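Local coordinates for conjugal transfer protein TRWB (Escherichia coli, PDB 1E9R) that probably acts as a hexameric, membrane-anchored P-loop NTPase that couples DNA to the secretion machinery during bacterial conjugation, at residues B[46-51]-B[407-412]; B[51-56]-B[303-308]. All coordinates share one frame; numbering follows the deposited sequence.

Contact 1 of 2, residues B[46-51]-B[407-412]; sequences PMPRDA and VGFAGN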
loop_
_atom_site.group_PDB
_atom_site.type_symbol
_atom_site.label_atom_id
_atom_site.label_comp_id
_atom_site.label_asym_id
_atom_site.label_seq_id
_atom_site.Cartn_x
_atom_site.Cartn_y
_atom_site.Cartn_z
ATOM N N PRO B 46 -8.221 7.846 -42.802
ATOM C CA PRO B 46 -9.626 7.439 -42.714
ATOM C C PRO B 46 -9.812 6.362 -41.654
ATOM O O PRO B 46 -9.070 5.379 -41.591
ATOM C CB PRO B 46 -9.944 6.952 -44.129
ATOM C CG PRO B 46 -8.640 6.467 -44.622
ATOM C CD PRO B 46 -7.669 7.520 -44.127
ATOM N N MET B 47 -10.816 6.565 -40.815
ATOM C CA MET B 47 -11.097 5.648 -39.740
ATOM C C MET B 47 -11.967 4.479 -40.183
ATOM O O MET B 47 -13.021 4.667 -40.783
ATOM C CB MET B 47 -11.762 6.423 -38.601
ATOM C CG MET B 47 -12.301 5.569 -37.475
ATOM S SD MET B 47 -12.598 6.560 -36.005
ATOM C CE MET B 47 -12.305 5.321 -34.733
ATOM N N PRO B 48 -11.512 3.246 -39.917
ATOM C CA PRO B 48 -12.291 2.072 -40.297
ATOM C C PRO B 48 -13.673 2.237 -39.704
ATOM O O PRO B 48 -13.817 2.494 -38.511
ATOM C CB PRO B 48 -11.529 0.932 -39.647
ATOM C CG PRO B 48 -10.121 1.401 -39.738
ATOM C CD PRO B 48 -10.210 2.854 -39.355
ATOM N N ARG B 49 -14.687 2.110 -40.543
ATOM C CA ARG B 49 -16.067 2.252 -40.106
ATOM C C ARG B 49 -16.405 1.394 -38.895
ATOM O O ARG B 49 -17.094 1.846 -37.986
ATOM C CB ARG B 49 -17.011 1.892 -41.254
ATOM C CG ARG B 49 -17.309 3.019 -42.216
ATOM C CD ARG B 49 -18.545 3.736 -41.766
ATOM N NE ARG B 49 -19.111 4.515 -42.850
ATOM C CZ ARG B 49 -20.335 5.027 -42.826
ATOM N NH1 ARG B 49 -21.103 4.822 -41.763
ATOM N NH2 ARG B 49 -20.781 5.741 -43.856
ATOM N N ASP B 50 -15.924 0.155 -38.893
ATOM C CA ASP B 50 -16.196 -0.779 -37.805
ATOM C C ASP B 50 -15.488 -0.383 -36.511
ATOM O O ASP B 50 -15.778 -0.924 -35.441
ATOM C CB ASP B 50 -15.782 -2.203 -38.214
ATOM C CG ASP B 50 -14.277 -2.334 -38.478
ATOM O OD1 ASP B 50 -13.469 -2.116 -37.545
ATOM O OD2 ASP B 50 -13.889 -2.661 -39.624
ATOM N N ALA B 51 -14.561 0.564 -36.616
ATOM C CA ALA B 51 -13.812 1.026 -35.465
ATOM C C ALA B 51 -14.547 2.162 -34.762
ATOM O O ALA B 51 -14.401 2.358 -33.553
ATOM C CB ALA B 51 -12.442 1.486 -35.906
ATOM N N VAL B 407 -1.066 6.767 -34.935
ATOM C CA VAL B 407 -2.428 6.268 -35.038
ATOM C C VAL B 407 -2.476 4.745 -35.015
ATOM O O VAL B 407 -1.880 4.088 -35.877
ATOM C CB VAL B 407 -3.101 6.775 -36.337
ATOM C CG1 VAL B 407 -4.552 6.308 -36.401
ATOM C CG2 VAL B 407 -3.022 8.295 -36.389
ATOM N N GLY B 408 -3.185 4.196 -34.028
ATOM C CA GLY B 408 -3.319 2.754 -33.897
ATOM C C GLY B 408 -4.771 2.332 -33.774
ATOM O O GLY B 408 -5.314 2.262 -32.679
ATOM N N PHE B 409 -5.401 2.051 -34.906
ATOM C CA PHE B 409 -6.796 1.635 -34.921
ATOM C C PHE B 409 -6.956 0.251 -34.325
ATOM O O PHE B 409 -6.003 -0.522 -34.279
ATOM C CB PHE B 409 -7.334 1.656 -36.350
ATOM C CG PHE B 409 -7.470 3.038 -36.922
ATOM C CD1 PHE B 409 -8.324 3.971 -36.332
ATOM C CD2 PHE B 409 -6.754 3.418 -38.050
ATOM C CE1 PHE B 409 -8.462 5.268 -36.863
ATOM C CE2 PHE B 409 -6.883 4.711 -38.591
ATOM C CZ PHE B 409 -7.738 5.634 -37.996
ATOM N N ALA B 410 -8.170 -0.052 -33.874
ATOM C CA ALA B 410 -8.482 -1.337 -33.258
ATOM C C ALA B 410 -8.240 -2.487 -34.219
ATOM O O ALA B 410 -8.193 -2.289 -35.437
ATOM C CB ALA B 410 -9.931 -1.345 -32.795
ATOM N N GLY B 411 -8.086 -3.687 -33.667
ATOM C CA GLY B 411 -7.865 -4.851 -34.500
ATOM C C GLY B 411 -6.449 -5.008 -35.031
ATOM O O GLY B 411 -5.490 -4.451 -34.488
ATOM N N ASN B 412 -6.328 -5.767 -36.112
ATOM C CA ASN B 412 -5.039 -6.053 -36.718
ATOM C C ASN B 412 -4.640 -5.021 -37.764
ATOM O O ASN B 412 -4.596 -5.306 -38.958
ATOM C CB ASN B 412 -5.089 -7.455 -37.319
ATOM C CG ASN B 412 -3.746 -7.932 -37.778
ATOM O OD1 ASN B 412 -2.738 -7.706 -37.114
ATOM N ND2 ASN B 412 -3.718 -8.616 -38.916
#
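Phe409, the first residue beyond strand 404-408 in the mixed sheet of the P-loop NTPase domain, packs against Pro46, Met47 and Pro48 in the loop that leads from the small hairpin strand 45-46 towards strand 56-59. The main evidence for a CH-pi contact is geometric: Pro48 CD stands 3.5 Å from the centroid of the Phe409 ring, only 6° off the ring normal. CD lies 3.7 Å from Phe409 CG, CD1 and CD2 and 3.9 Å from Phe409 CE1 and CE2; this even spread and the small tilt put it over mid-ring. Val407 CG1, two residues back, lies against the opposite face, offset toward the rim, and the ring is thus held between proline and valine. Phe409 reaches this place with CG beside its own backbone N (chi1 -69°), which swings the ring toward the loop. Met47 crosses the ring obliquely near its far end, its CG 3.9 Å from Phe409 CE1 and its CA 3.8 Å from Phe409 CZ. Pro46 O approaches Phe409 CE2 obliquely at 3.8 Å, while its hydrogen bond goes to Thr33 OG1 of helix 26-33. Within the loop, Ala51 N bonds to Pro48 O (2.8 Å), closing a turn that starts at the proline. Replacing Phe409 with an alanine would probably open a gap between Pro48 and Val407 and leave Pro48 CD without its aromatic partner. Because CD adjoins the proline nitrogen, its hydrogens are probably somewhat polarised, so dispersion and a weak electrostatic pull would act together in a contact otherwise mostly apolar.

Contact 2 of 2, residues B[51-56]-B[303-308]; sequences AEPRHL and KGRKAG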
loop_
_atom_site.group_PDB
_atom_site.type_symbol
_atom_site.label_atom_id
_atom_site.label_comp_id
_atom_site.label_asym_id
_atom_site.label_seq_id
_atom_site.Cartn_x
_atom_site.Cartn_y
_atom_site.Cartn_z
ATOM N N ALA B 51 -14.561 0.564 -36.616
ATOM C CA ALA B 51 -13.812 1.026 -35.465
ATOM C C ALA B 51 -14.547 2.162 -34.762
ATOM O O ALA B 51 -14.401 2.358 -33.553
ATOM C CB ALA B 51 -12.442 1.486 -35.906
ATOM N N GLU B 52 -15.348 2.903 -35.519
ATOM C CA GLU B 52 -16.089 4.031 -34.970
ATOM C C GLU B 52 -16.828 3.779 -33.656
ATOM O O GLU B 52 -16.640 4.512 -32.688
ATOM C CB GLU B 52 -17.071 4.554 -36.010
ATOM C CG GLU B 52 -16.415 5.316 -37.117
ATOM C CD GLU B 52 -17.407 5.725 -38.162
ATOM O OE1 GLU B 52 -18.604 5.832 -37.829
ATOM O OE2 GLU B 52 -16.987 5.943 -39.312
ATOM N N PRO B 53 -17.689 2.750 -33.607
ATOM C CA PRO B 53 -18.424 2.471 -32.373
ATOM C C PRO B 53 -17.628 1.723 -31.300
ATOM O O PRO B 53 -18.189 1.329 -30.273
ATOM C CB PRO B 53 -19.636 1.698 -32.873
ATOM C CG PRO B 53 -19.075 0.929 -34.007
ATOM C CD PRO B 53 -18.202 1.927 -34.716
ATOM N N ARG B 54 -16.329 1.528 -31.537
ATOM C CA ARG B 54 -15.461 0.867 -30.562
ATOM C C ARG B 54 -14.590 1.923 -29.863
ATOM O O ARG B 54 -13.696 1.613 -29.081
ATOM C CB ARG B 54 -14.617 -0.235 -31.225
ATOM C CG ARG B 54 -15.429 -1.511 -31.502
ATOM C CD ARG B 54 -14.571 -2.707 -31.986
ATOM N NE ARG B 54 -13.921 -2.487 -33.288
ATOM C CZ ARG B 54 -13.140 -3.379 -33.907
ATOM N NH1 ARG B 54 -12.902 -4.560 -33.350
ATOM N NH2 ARG B 54 -12.594 -3.092 -35.089
ATOM N N HIS B 55 -14.875 3.183 -30.179
ATOM C CA HIS B 55 -14.245 4.341 -29.557
ATOM C C HIS B 55 -12.769 4.621 -29.778
ATOM O O HIS B 55 -11.993 3.737 -30.141
ATOM C CB HIS B 55 -14.570 4.302 -28.062
ATOM C CG HIS B 55 -15.965 3.839 -27.784
ATOM N ND1 HIS B 55 -17.072 4.465 -28.316
ATOM C CD2 HIS B 55 -16.428 2.744 -27.134
ATOM C CE1 HIS B 55 -18.155 3.770 -28.013
ATOM N NE2 HIS B 55 -17.793 2.722 -27.297
ATOM N N LEU B 56 -12.406 5.879 -29.536
ATOM C CA LEU B 56 -11.056 6.374 -29.728
ATOM C C LEU B 56 -10.546 7.193 -28.552
ATOM O O LEU B 56 -11.197 8.150 -28.110
ATOM C CB LEU B 56 -11.011 7.255 -30.976
ATOM C CG LEU B 56 -9.645 7.834 -31.349
ATOM C CD1 LEU B 56 -8.767 6.719 -31.897
ATOM C CD2 LEU B 56 -9.800 8.927 -32.396
ATOM N N LYS B 303 -21.819 -0.926 -23.906
ATOM C CA LYS B 303 -23.119 -1.384 -24.351
ATOM C C LYS B 303 -23.846 -0.437 -25.282
ATOM O O LYS B 303 -25.050 -0.601 -25.511
ATOM C CB LYS B 303 -23.988 -1.636 -23.122
ATOM C CG LYS B 303 -23.248 -2.318 -21.995
ATOM C CD LYS B 303 -24.105 -2.442 -20.758
ATOM C CE LYS B 303 -23.366 -3.208 -19.668
ATOM N NZ LYS B 303 -24.225 -3.403 -18.452
ATOM N N GLY B 304 -23.129 0.538 -25.835
ATOM C CA GLY B 304 -23.783 1.504 -26.702
ATOM C C GLY B 304 -23.677 1.337 -28.203
ATOM O O GLY B 304 -24.049 2.253 -28.942
ATOM N N ARG B 305 -23.186 0.188 -28.669
ATOM C CA ARG B 305 -23.038 -0.043 -30.111
ATOM C C ARG B 305 -24.385 -0.128 -30.827
ATOM O O ARG B 305 -24.515 0.317 -31.972
ATOM C CB ARG B 305 -22.239 -1.324 -30.377
ATOM C CG ARG B 305 -22.422 -1.874 -31.791
ATOM C CD ARG B 305 -21.745 -3.218 -31.967
ATOM N NE ARG B 305 -20.344 -3.055 -32.338
ATOM C CZ ARG B 305 -19.936 -2.534 -33.495
ATOM N NH1 ARG B 305 -20.835 -2.140 -34.394
ATOM N NH2 ARG B 305 -18.635 -2.415 -33.760
ATOM N N LYS B 306 -25.378 -0.706 -30.155
ATOM C CA LYS B 306 -26.706 -0.836 -30.732
ATOM C C LYS B 306 -27.330 0.544 -30.909
ATOM O O LYS B 306 -28.164 0.754 -31.789
ATOM C CB LYS B 306 -27.588 -1.696 -29.827
ATOM C CG LYS B 306 -28.038 -3.025 -30.437
ATOM C CD LYS B 306 -26.863 -3.882 -30.919
ATOM C CE LYS B 306 -27.296 -5.327 -31.175
ATOM N NZ LYS B 306 -28.471 -5.437 -32.091
ATOM N N ALA B 307 -26.923 1.488 -30.068
ATOM C CA ALA B 307 -27.449 2.844 -30.153
ATOM C C ALA B 307 -26.635 3.663 -31.138
ATOM O O ALA B 307 -27.044 4.751 -31.520
ATOM C CB ALA B 307 -27.428 3.511 -28.790
ATOM N N GLY B 308 -25.481 3.141 -31.550
ATOM C CA GLY B 308 -24.649 3.849 -32.508
ATOM C C GLY B 308 -23.793 4.908 -31.857
ATOM O O GLY B 308 -23.470 5.918 -32.476
HETATM O O HOH W 1 -20.634 1.576 -26.995
#
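Pro53 and Arg305 meet where two loops run into neighbouring parallel strands of the P-loop NTPase sheet: the 3-10 turn 52-54 leads to strand 56-59, and segment 303-308 joins helix 297-303 to strand 309-315. Arg305 lays one face of its guanidinium over the proline ring. Pro53 CG lies over that face, 3.4 Å from Arg305 NH2 and 3.6 Å from both Arg305 NH1 and Arg305 CZ. The torsions explain the approach: with CG anti to the backbone N the chain runs straight to CD, chi3 (-86°) bends the end across to Pro53, and chi4 (-66°) turns the plane so that a face meets Pro53 CG. Arg54 runs side by side with Arg305 and offers its aliphatic part, Arg54 CG lying 4.0 Å from Arg305 NH2. The two guanidinium planes are 58° apart, so these groups are not stacked. Their like charges come fairly close, Arg54 NE to Arg305 NH2 being 4.7 Å, but Arg54 is turned to acidic partners: its NH2 forms a salt bridge with Asp50 OD1, and its NH1 another with Asp402 of the second subunit, which probably eases the repulsion. The turn that presents Pro53 is closed by Arg54 N bonding to Ala51 O at 2.9 Å. His55 sits deeper, with Pro53 O above one face of its imidazole, offset toward the rim, and its ND1 accepting a hydrogen bond from Val311 N. At the imidazole edge and in its plane, a water lies 3.1 Å from His55 NE2 and weakly accepts a bond from Gly304 N at 2.9 Å.

How the contacts relate
Contacts 1 and 2 share Ala51 and meet along the connection 46-56 between strands 45-46 and 56-59; their centres are about 12 Å apart. Contact 1 is buried and ties this connection to the end of strand 404-408, whereas contact 2 lies at the surface and joins it to the approach to strand 309-315. Their chemistry follows these places: an aromatic ring with apolar groups on its two faces in the first, a charged planar group laid over proline plus a water bridge in the second. Direct packing joins them, with Met47 CE 4.0 Å from Glu52 N and Ala410 CB 3.9 Å from Arg54 NH2. Both also touch the second subunit.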